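Local coordinates for MSM0273 (Mycobacterium smegmatis, PDB 5L37), which assembles into pentamers of the RMM bacterial microcompartment shell, which probably close its vertices, at residues E26-V29 with S34-I37; E28-G33 with G47-I52; I37-L42 with S60-T65. All coordinates share one frame; numbering follows the deposited sequence.

In the fold
All three contacts belong to one small EutN/CcmL-type chain rich in beta strand. Contact 1 builds the hairpin of strands 23-29 and 35-40. Contact 2 begins on the same strand, sharing E28 and V29, but touches through E30 just past its end and reaches strand 49-54; its centre is about 7 Å from that of contact 1. Contact 3 shares I37 with contact 1 and joins strand 35-40 to the loop 60-65, its centre about 17 Å from that of contact 1. Along the chain the segments of contacts 2 and 3 alternate. Contacts 1 and 2 lie on one side of the chain's centre and contact 3 on the other, while contacts 1 and 3 touch the same neighbouring subunit of the pentamer.

Contact 1: E26-V29 with S34-I37; sequences EVEV and SRMI
V27 and M36 are the hydrogen-bonded pair of an antiparallel hairpin, flanked by the non-hydrogen-bonded pairs E26-I37 and E28-R35, and the two short strand segments run at 144° to each other. V27 N donates to M36 O at 2.9 Å, and M36 N returns the bond to V27 O at 3.2 Å. Nearer the turn, V29 N gives a nearly straight bond of 2.8 Å to S34 O. The face bearing E26, E28 and R35 is charged. R35 reaches over strand 23-29 with an extended chain, its CB and CG passing V27 O, and sets its guanidinium between the two carboxylates. NH1 of R35 lies 2.8 Å from OE1 of E26, which sits at the guanidinium edge near its plane although the carboxylate is turned 76° against it. NH2 of R35 is 3.1 Å from OE1 of E28, which approaches obliquely. Both are salt bridges, but the hydrogen bonds within them are bent and weak. OE1 of E26 has a further hydrogen bond to T7 OG1 on the adjoining strand 2-9. Beside this network, the CD1 methyl of I37 rests 3.7 Å from E26 CA, against the root of the glutamate. The other face is apolar. CG2 of V27 meets CG of M36 at 3.6 Å; a bend at the last torsion of M36 (chi3 72°) then carries CE to within 3.7 Å of CG2 of V29. V27 continues this layer onto I52, while M36 also packs on M1 of a neighbouring subunit. Within the antiparallel sheet of this EutN/CcmL (OB-clan) subunit the hairpin is therefore two-sided: V27, V29 and M36 form the apolar side, and opposite them a shared guanidinium probably offsets part of the charge of two glutamates.

Contact 2: E28-G33 with G47-I52; sequences EVEGTG and GEHVLI
E30 and H49 make the touching pair here, and they do so with side chains alone, their CA atoms being 8.9 Å apart. The polar link is a single weak hydrogen bond from H49 ND1 to E30 OE2, 3.1 Å long and bent to 128° at the hydrogen. The glutamate gets there by folding at its second torsion (chi2 -66°), which swings the carboxylate out of the line of its chain. The two side chains cross at about a right angle, with carboxylate and imidazole planes 38° apart, and OE2 of E30 approaches the ring obliquely, 3.6 Å from H49 CE1. ND1 of H49 has its stronger partner in the hydroxyl of T5, on strand 2-9, which runs between strands 23-29 and 49-54. Among backbone bonds, E30 pairs with R3, H49 with I77, and G33 N closes the turn onto V29 O at 2.9 Å. Over one face of the imidazole, G47 O stands 4.0 Å above the plane. With little surface buried, this is a polar bridge at the surface across strand 2-9, which would probably gain from a protonated, positively charged histidine, its ND1 being shared with T5.

Contact 3: I37-L42 with S60-T65; sequences IAFDVL and SWFTGT
F39 and F62 meet obliquely, ring centroids 5.8 Å apart and planes at 73°. The closest atoms are CD2 of F39 and CZ of F62, 3.6 Å apart. V41 comes from the opposite direction to F62 and divides its two methyls between the aromatics. CG1 of V41 touches the edge of the F62 ring near its plane, at 3.8 Å from CE1. With CG1 of V41 anti to the carbonyl carbon (chi1 -61°), CG2 falls between backbone N and carbonyl carbon and leans obliquely on the six-membered ring of W61, 3.9 Å from CH2. The indole in turn presents CE3 over the centre of the F62 ring, 3.6 Å above its plane, so that V41 meets both rings at once. W61 NE1 is hydrogen-bonded to E17 O of a neighbouring subunit, whose I16 also packs on V41 and W61. The cluster thus ties the end of strand 35-40 to the loop that follows helix 56-60, where F62 also touches P20 and P67. W61 lies on L72 of strand 71-76, and backbone bonds of F39 with A71 and I73 join strand 35-40 to that strand, consistent with closure of an OB-like barrel.

Contact 1: E26-V29 with S34-I37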
loop_
_atom_site.group_PDB
_atom_site.type_symbol
_atom_site.label_atom_id
_atom_site.label_comp_id
_atom_site.label_asym_id
_atom_site.label_seq_id
_atom_site.Cartn_x
_atom_site.Cartn_y
_atom_site.Cartn_z
ATOM N N GLU C 26 -6.338 -19.126 3.165
ATOM C CA GLU C 26 -5.067 -19.040 2.468
ATOM C C GLU C 26 -5.364 -19.053 0.957
ATOM O O GLU C 26 -6.199 -19.830 0.505
ATOM C CB GLU C 26 -4.140 -20.194 2.842
ATOM C CG GLU C 26 -2.759 -20.030 2.202
ATOM C CD GLU C 26 -1.818 -21.153 2.536
ATOM O OE1 GLU C 26 -1.988 -22.257 1.968
ATOM O OE2 GLU C 26 -0.912 -20.928 3.368
ATOM N N VAL C 27 -4.712 -18.164 0.210
ATOM C CA VAL C 27 -4.898 -18.080 -1.240
ATOM C C VAL C 27 -3.523 -18.031 -1.889
ATOM O O VAL C 27 -2.549 -17.631 -1.257
ATOM C CB VAL C 27 -5.724 -16.843 -1.670
ATOM C CG1 VAL C 27 -7.097 -16.852 -0.963
ATOM C CG2 VAL C 27 -4.941 -15.495 -1.419
ATOM N N GLU C 28 -3.463 -18.431 -3.146
ATOM C CA GLU C 28 -2.249 -18.371 -3.927
ATOM C C GLU C 28 -2.519 -17.479 -5.130
ATOM O O GLU C 28 -3.477 -17.702 -5.887
ATOM C CB GLU C 28 -1.833 -19.766 -4.364
ATOM C CG GLU C 28 -0.643 -19.774 -5.260
ATOM C CD GLU C 28 -0.112 -21.162 -5.494
ATOM O OE1 GLU C 28 -0.685 -22.150 -4.976
ATOM O OE2 GLU C 28 0.879 -21.262 -6.237
ATOM N N VAL C 29 -1.700 -16.457 -5.285
ATOM C CA VAL C 29 -1.911 -15.487 -6.346
ATOM C C VAL C 29 -1.551 -16.109 -7.686
ATOM O O VAL C 29 -0.508 -16.751 -7.827
ATOM C CB VAL C 29 -1.077 -14.194 -6.096
ATOM C CG1 VAL C 29 -1.297 -13.198 -7.224
ATOM C CG2 VAL C 29 -1.485 -13.558 -4.798
ATOM N N SER C 34 2.621 -16.398 -5.206
ATOM C CA SER C 34 2.715 -15.860 -3.849
ATOM C C SER C 34 1.530 -16.243 -3.017
ATOM O O SER C 34 0.418 -16.257 -3.508
ATOM C CB SER C 34 2.838 -14.338 -3.838
ATOM O OG SER C 34 4.072 -13.951 -4.404
ATOM N N ARG C 35 1.766 -16.480 -1.728
ATOM C CA ARG C 35 0.642 -16.775 -0.868
ATOM C C ARG C 35 0.344 -15.636 0.090
ATOM O O ARG C 35 1.232 -14.864 0.475
ATOM C CB ARG C 35 0.888 -18.068 -0.099
ATOM C CG ARG C 35 0.872 -19.254 -1.063
ATOM C CD ARG C 35 0.837 -20.610 -0.410
ATOM N NE ARG C 35 0.658 -21.607 -1.468
ATOM C CZ ARG C 35 0.098 -22.800 -1.297
ATOM N NH1 ARG C 35 -0.395 -23.138 -0.113
ATOM N NH2 ARG C 35 -0.023 -23.634 -2.324
ATOM N N MET C 36 -0.929 -15.526 0.440
ATOM C CA MET C 36 -1.356 -14.602 1.489
ATOM C C MET C 36 -2.636 -15.119 2.118
ATOM O O MET C 36 -3.209 -16.132 1.684
ATOM C CB MET C 36 -1.577 -13.170 0.951
ATOM C CG MET C 36 -2.883 -13.007 0.225
ATOM S SD MET C 36 -3.141 -11.329 -0.486
ATOM C CE MET C 36 -1.972 -11.417 -1.802
ATOM N N ILE C 37 -3.053 -14.463 3.192
ATOM C CA ILE C 37 -4.304 -14.775 3.861
ATOM C C ILE C 37 -5.295 -13.668 3.575
ATOM O O ILE C 37 -5.024 -12.475 3.835
ATOM C CB ILE C 37 -4.120 -14.957 5.427
ATOM C CG1 ILE C 37 -3.003 -15.985 5.743
ATOM C CG2 ILE C 37 -5.488 -15.289 6.097
ATOM C CD1 ILE C 37 -3.118 -17.301 5.038
#

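Contact 2: E28-G33 with G47-I52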
loop_
_atom_site.group_PDB
_atom_site.type_symbol
_atom_site.label_atom_id
_atom_site.label_comp_id
_atom_site.label_asym_id
_atom_site.label_seq_id
_atom_site.Cartn_x
_atom_site.Cartn_y
_atom_site.Cartn_z
ATOM N N GLU C 28 -3.463 -18.431 -3.146
ATOM C CA GLU C 28 -2.249 -18.371 -3.927
ATOM C C GLU C 28 -2.519 -17.479 -5.130
ATOM O O GLU C 28 -3.477 -17.702 -5.887
ATOM C CB GLU C 28 -1.833 -19.766 -4.364
ATOM C CG GLU C 28 -0.643 -19.774 -5.260
ATOM C CD GLU C 28 -0.112 -21.162 -5.494
ATOM O OE1 GLU C 28 -0.685 -22.150 -4.976
ATOM O OE2 GLU C 28 0.879 -21.262 -6.237
ATOM N N VAL C 29 -1.700 -16.457 -5.285
ATOM C CA VAL C 29 -1.911 -15.487 -6.346
ATOM C C VAL C 29 -1.551 -16.109 -7.686
ATOM O O VAL C 29 -0.508 -16.751 -7.827
ATOM C CB VAL C 29 -1.077 -14.194 -6.096
ATOM C CG1 VAL C 29 -1.297 -13.198 -7.224
ATOM C CG2 VAL C 29 -1.485 -13.558 -4.798
ATOM N N GLU C 30 -2.429 -15.925 -8.673
ATOM C CA GLU C 30 -2.262 -16.542 -9.983
ATOM C C GLU C 30 -0.998 -15.955 -10.622
ATOM O O GLU C 30 -0.735 -14.765 -10.515
ATOM C CB GLU C 30 -3.474 -16.214 -10.877
ATOM C CG GLU C 30 -4.834 -16.813 -10.516
ATOM C CD GLU C 30 -4.955 -18.310 -10.614
ATOM O OE1 GLU C 30 -3.968 -18.998 -10.972
ATOM O OE2 GLU C 30 -6.075 -18.791 -10.335
ATOM N N GLY C 31 -0.190 -16.787 -11.248
ATOM C CA GLY C 31 0.994 -16.278 -11.916
ATOM C C GLY C 31 2.224 -16.057 -11.066
ATOM O O GLY C 31 3.309 -16.414 -11.483
ATOM N N THR C 32 2.083 -15.480 -9.881
ATOM C CA THR C 32 3.267 -15.262 -9.068
ATOM C C THR C 32 3.480 -16.459 -8.144
ATOM O O THR C 32 4.593 -16.739 -7.732
ATOM C CB THR C 32 3.168 -13.979 -8.213
ATOM O OG1 THR C 32 2.132 -14.152 -7.239
ATOM C CG2 THR C 32 2.837 -12.766 -9.081
ATOM N N GLY C 33 2.393 -17.132 -7.784
ATOM C CA GLY C 33 2.469 -18.224 -6.829
ATOM C C GLY C 33 2.601 -17.716 -5.396
ATOM O O GLY C 33 2.660 -18.508 -4.458
ATOM N N GLY C 47 -9.918 -24.361 -3.828
ATOM C CA GLY C 47 -9.807 -24.620 -5.250
ATOM C C GLY C 47 -10.497 -23.557 -6.074
ATOM O O GLY C 47 -10.322 -23.483 -7.283
ATOM N N GLU C 48 -11.294 -22.728 -5.418
ATOM C CA GLU C 48 -12.042 -21.699 -6.124
ATOM C C GLU C 48 -11.164 -20.530 -6.564
ATOM O O GLU C 48 -10.248 -20.104 -5.865
ATOM C CB GLU C 48 -13.145 -21.162 -5.227
ATOM C CG GLU C 48 -14.056 -20.169 -5.873
ATOM C CD GLU C 48 -15.219 -19.822 -4.955
ATOM O OE1 GLU C 48 -15.453 -20.561 -3.966
ATOM O OE2 GLU C 48 -15.883 -18.792 -5.206
ATOM N N HIS C 49 -11.434 -20.025 -7.752
ATOM C CA HIS C 49 -10.724 -18.866 -8.241
ATOM C C HIS C 49 -11.455 -17.600 -7.858
ATOM O O HIS C 49 -12.629 -17.439 -8.198
ATOM C CB HIS C 49 -10.565 -18.953 -9.758
ATOM C CG HIS C 49 -9.901 -20.215 -10.187
ATOM N ND1 HIS C 49 -8.584 -20.483 -9.921
ATOM C CD2 HIS C 49 -10.385 -21.294 -10.853
ATOM C CE1 HIS C 49 -8.282 -21.692 -10.374
ATOM N NE2 HIS C 49 -9.354 -22.195 -10.958
ATOM N N VAL C 50 -10.747 -16.695 -7.186
ATOM C CA VAL C 50 -11.392 -15.531 -6.583
ATOM C C VAL C 50 -10.636 -14.252 -6.930
ATOM O O VAL C 50 -9.495 -14.293 -7.377
ATOM C CB VAL C 50 -11.477 -15.649 -5.048
ATOM C CG1 VAL C 50 -12.370 -16.846 -4.645
ATOM C CG2 VAL C 50 -10.103 -15.843 -4.457
ATOM N N LEU C 51 -11.301 -13.131 -6.694
ATOM C CA LEU C 51 -10.776 -11.792 -6.911
ATOM C C LEU C 51 -10.575 -11.144 -5.539
ATOM O O LEU C 51 -11.494 -11.166 -4.728
ATOM C CB LEU C 51 -11.788 -10.995 -7.735
ATOM C CG LEU C 51 -11.380 -9.635 -8.253
ATOM C CD1 LEU C 51 -10.123 -9.848 -9.185
ATOM C CD2 LEU C 51 -12.588 -9.031 -8.974
ATOM N N ILE C 52 -9.386 -10.610 -5.275
ATOM C CA ILE C 52 -9.035 -10.043 -3.972
ATOM C C ILE C 52 -8.731 -8.570 -4.075
ATOM O O ILE C 52 -8.007 -8.153 -5.008
ATOM C CB ILE C 52 -7.813 -10.760 -3.385
ATOM C CG1 ILE C 52 -8.299 -12.195 -3.071
ATOM C CG2 ILE C 52 -7.315 -10.047 -2.120
ATOM C CD1 ILE C 52 -7.200 -13.078 -2.720
#

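Contact 3: I37-L42 with S60-T65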
loop_
_atom_site.group_PDB
_atom_site.type_symbol
_atom_site.label_atom_id
_atom_site.label_comp_id
_atom_site.label_asym_id
_atom_site.label_seq_id
_atom_site.Cartn_x
_atom_site.Cartn_y
_atom_site.Cartn_z
ATOM N N ILE C 37 -3.053 -14.463 3.192
ATOM C CA ILE C 37 -4.304 -14.775 3.861
ATOM C C ILE C 37 -5.295 -13.668 3.575
ATOM O O ILE C 37 -5.024 -12.475 3.835
ATOM C CB ILE C 37 -4.120 -14.957 5.427
ATOM C CG1 ILE C 37 -3.003 -15.985 5.743
ATOM C CG2 ILE C 37 -5.488 -15.289 6.097
ATOM C CD1 ILE C 37 -3.118 -17.301 5.038
ATOM N N ALA C 38 -6.452 -14.067 3.040
ATOM C CA ALA C 38 -7.495 -13.115 2.721
ATOM C C ALA C 38 -8.731 -13.402 3.517
ATOM O O ALA C 38 -9.040 -14.576 3.785
ATOM C CB ALA C 38 -7.836 -13.151 1.196
ATOM N N PHE C 39 -9.458 -12.353 3.882
ATOM C CA PHE C 39 -10.721 -12.517 4.594
ATOM C C PHE C 39 -11.834 -12.835 3.614
ATOM O O PHE C 39 -11.847 -12.312 2.512
ATOM C CB PHE C 39 -11.069 -11.240 5.387
ATOM C CG PHE C 39 -12.040 -11.477 6.481
ATOM C CD1 PHE C 39 -11.619 -12.126 7.623
ATOM C CD2 PHE C 39 -13.379 -11.060 6.387
ATOM C CE1 PHE C 39 -12.497 -12.380 8.674
ATOM C CE2 PHE C 39 -14.286 -11.306 7.431
ATOM C CZ PHE C 39 -13.836 -11.974 8.577
ATOM N N ASP C 40 -12.748 -13.696 4.017
ATOM C CA ASP C 40 -13.838 -14.112 3.130
ATOM C C ASP C 40 -15.170 -14.054 3.828
ATOM O O ASP C 40 -15.328 -14.605 4.930
ATOM C CB ASP C 40 -13.595 -15.530 2.655
ATOM C CG ASP C 40 -14.649 -15.991 1.662
ATOM O OD1 ASP C 40 -14.762 -15.397 0.590
ATOM O OD2 ASP C 40 -15.236 -17.033 1.919
ATOM N N VAL C 41 -16.145 -13.424 3.170
ATOM C CA VAL C 41 -17.506 -13.364 3.685
ATOM C C VAL C 41 -18.485 -14.098 2.760
ATOM O O VAL C 41 -19.662 -14.228 3.080
ATOM C CB VAL C 41 -17.993 -11.921 3.873
ATOM C CG1 VAL C 41 -17.075 -11.175 4.919
ATOM C CG2 VAL C 41 -17.990 -11.149 2.553
ATOM N N LEU C 42 -17.994 -14.544 1.606
ATOM C CA LEU C 42 -18.823 -15.199 0.573
ATOM C C LEU C 42 -18.978 -16.717 0.665
ATOM O O LEU C 42 -19.627 -17.322 -0.200
ATOM C CB LEU C 42 -18.283 -14.840 -0.809
ATOM C CG LEU C 42 -18.476 -13.363 -1.180
ATOM C CD1 LEU C 42 -17.710 -13.035 -2.507
ATOM C CD2 LEU C 42 -19.971 -12.999 -1.290
ATOM N N SER C 60 -12.614 -1.047 4.867
ATOM C CA SER C 60 -13.675 -0.054 4.818
ATOM C C SER C 60 -14.984 -0.604 4.234
ATOM O O SER C 60 -16.011 0.071 4.317
ATOM C CB SER C 60 -13.206 1.204 4.056
ATOM O OG SER C 60 -12.950 0.949 2.684
ATOM N N TRP C 61 -14.951 -1.803 3.660
ATOM C CA TRP C 61 -16.192 -2.443 3.164
ATOM C C TRP C 61 -17.159 -2.742 4.302
ATOM O O TRP C 61 -18.397 -2.707 4.135
ATOM C CB TRP C 61 -15.879 -3.747 2.400
ATOM C CG TRP C 61 -17.117 -4.440 1.849
ATOM C CD1 TRP C 61 -17.798 -4.123 0.690
ATOM C CD2 TRP C 61 -17.825 -5.541 2.442
ATOM N NE1 TRP C 61 -18.896 -4.956 0.536
ATOM C CE2 TRP C 61 -18.923 -5.852 1.585
ATOM C CE3 TRP C 61 -17.645 -6.305 3.604
ATOM C CZ2 TRP C 61 -19.823 -6.875 1.853
ATOM C CZ3 TRP C 61 -18.550 -7.340 3.866
ATOM C CH2 TRP C 61 -19.631 -7.603 2.996
ATOM N N PHE C 62 -16.589 -3.020 5.462
ATOM C CA PHE C 62 -17.380 -3.433 6.621
ATOM C C PHE C 62 -18.082 -2.282 7.288
ATOM O O PHE C 62 -17.589 -1.173 7.318
ATOM C CB PHE C 62 -16.480 -4.158 7.621
ATOM C CG PHE C 62 -15.989 -5.466 7.095
ATOM C CD1 PHE C 62 -16.787 -6.626 7.231
ATOM C CD2 PHE C 62 -14.797 -5.558 6.405
ATOM C CE1 PHE C 62 -16.344 -7.855 6.718
ATOM C CE2 PHE C 62 -14.364 -6.770 5.872
ATOM C CZ PHE C 62 -15.135 -7.916 6.029
ATOM N N THR C 63 -19.286 -2.558 7.769
ATOM C CA THR C 63 -20.001 -1.586 8.578
ATOM C C THR C 63 -19.474 -1.717 10.000
ATOM O O THR C 63 -18.909 -2.756 10.372
ATOM C CB THR C 63 -21.506 -1.827 8.526
ATOM O OG1 THR C 63 -21.761 -3.210 8.809
ATOM C CG2 THR C 63 -22.037 -1.523 7.117
ATOM N N GLY C 64 -19.610 -0.650 10.777
ATOM C CA GLY C 64 -19.115 -0.640 12.136
ATOM C C GLY C 64 -17.680 -0.184 12.264
ATOM O O GLY C 64 -17.159 0.522 11.414
ATOM N N THR C 65 -17.050 -0.592 13.355
ATOM C CA THR C 65 -15.676 -0.235 13.671
ATOM C C THR C 65 -14.787 -0.868 12.611
ATOM O O THR C 65 -15.005 -2.033 12.275
ATOM C CB THR C 65 -15.281 -0.739 15.053
ATOM O OG1 THR C 65 -16.260 -0.314 16.013
ATOM C CG2 THR C 65 -13.918 -0.238 15.445
#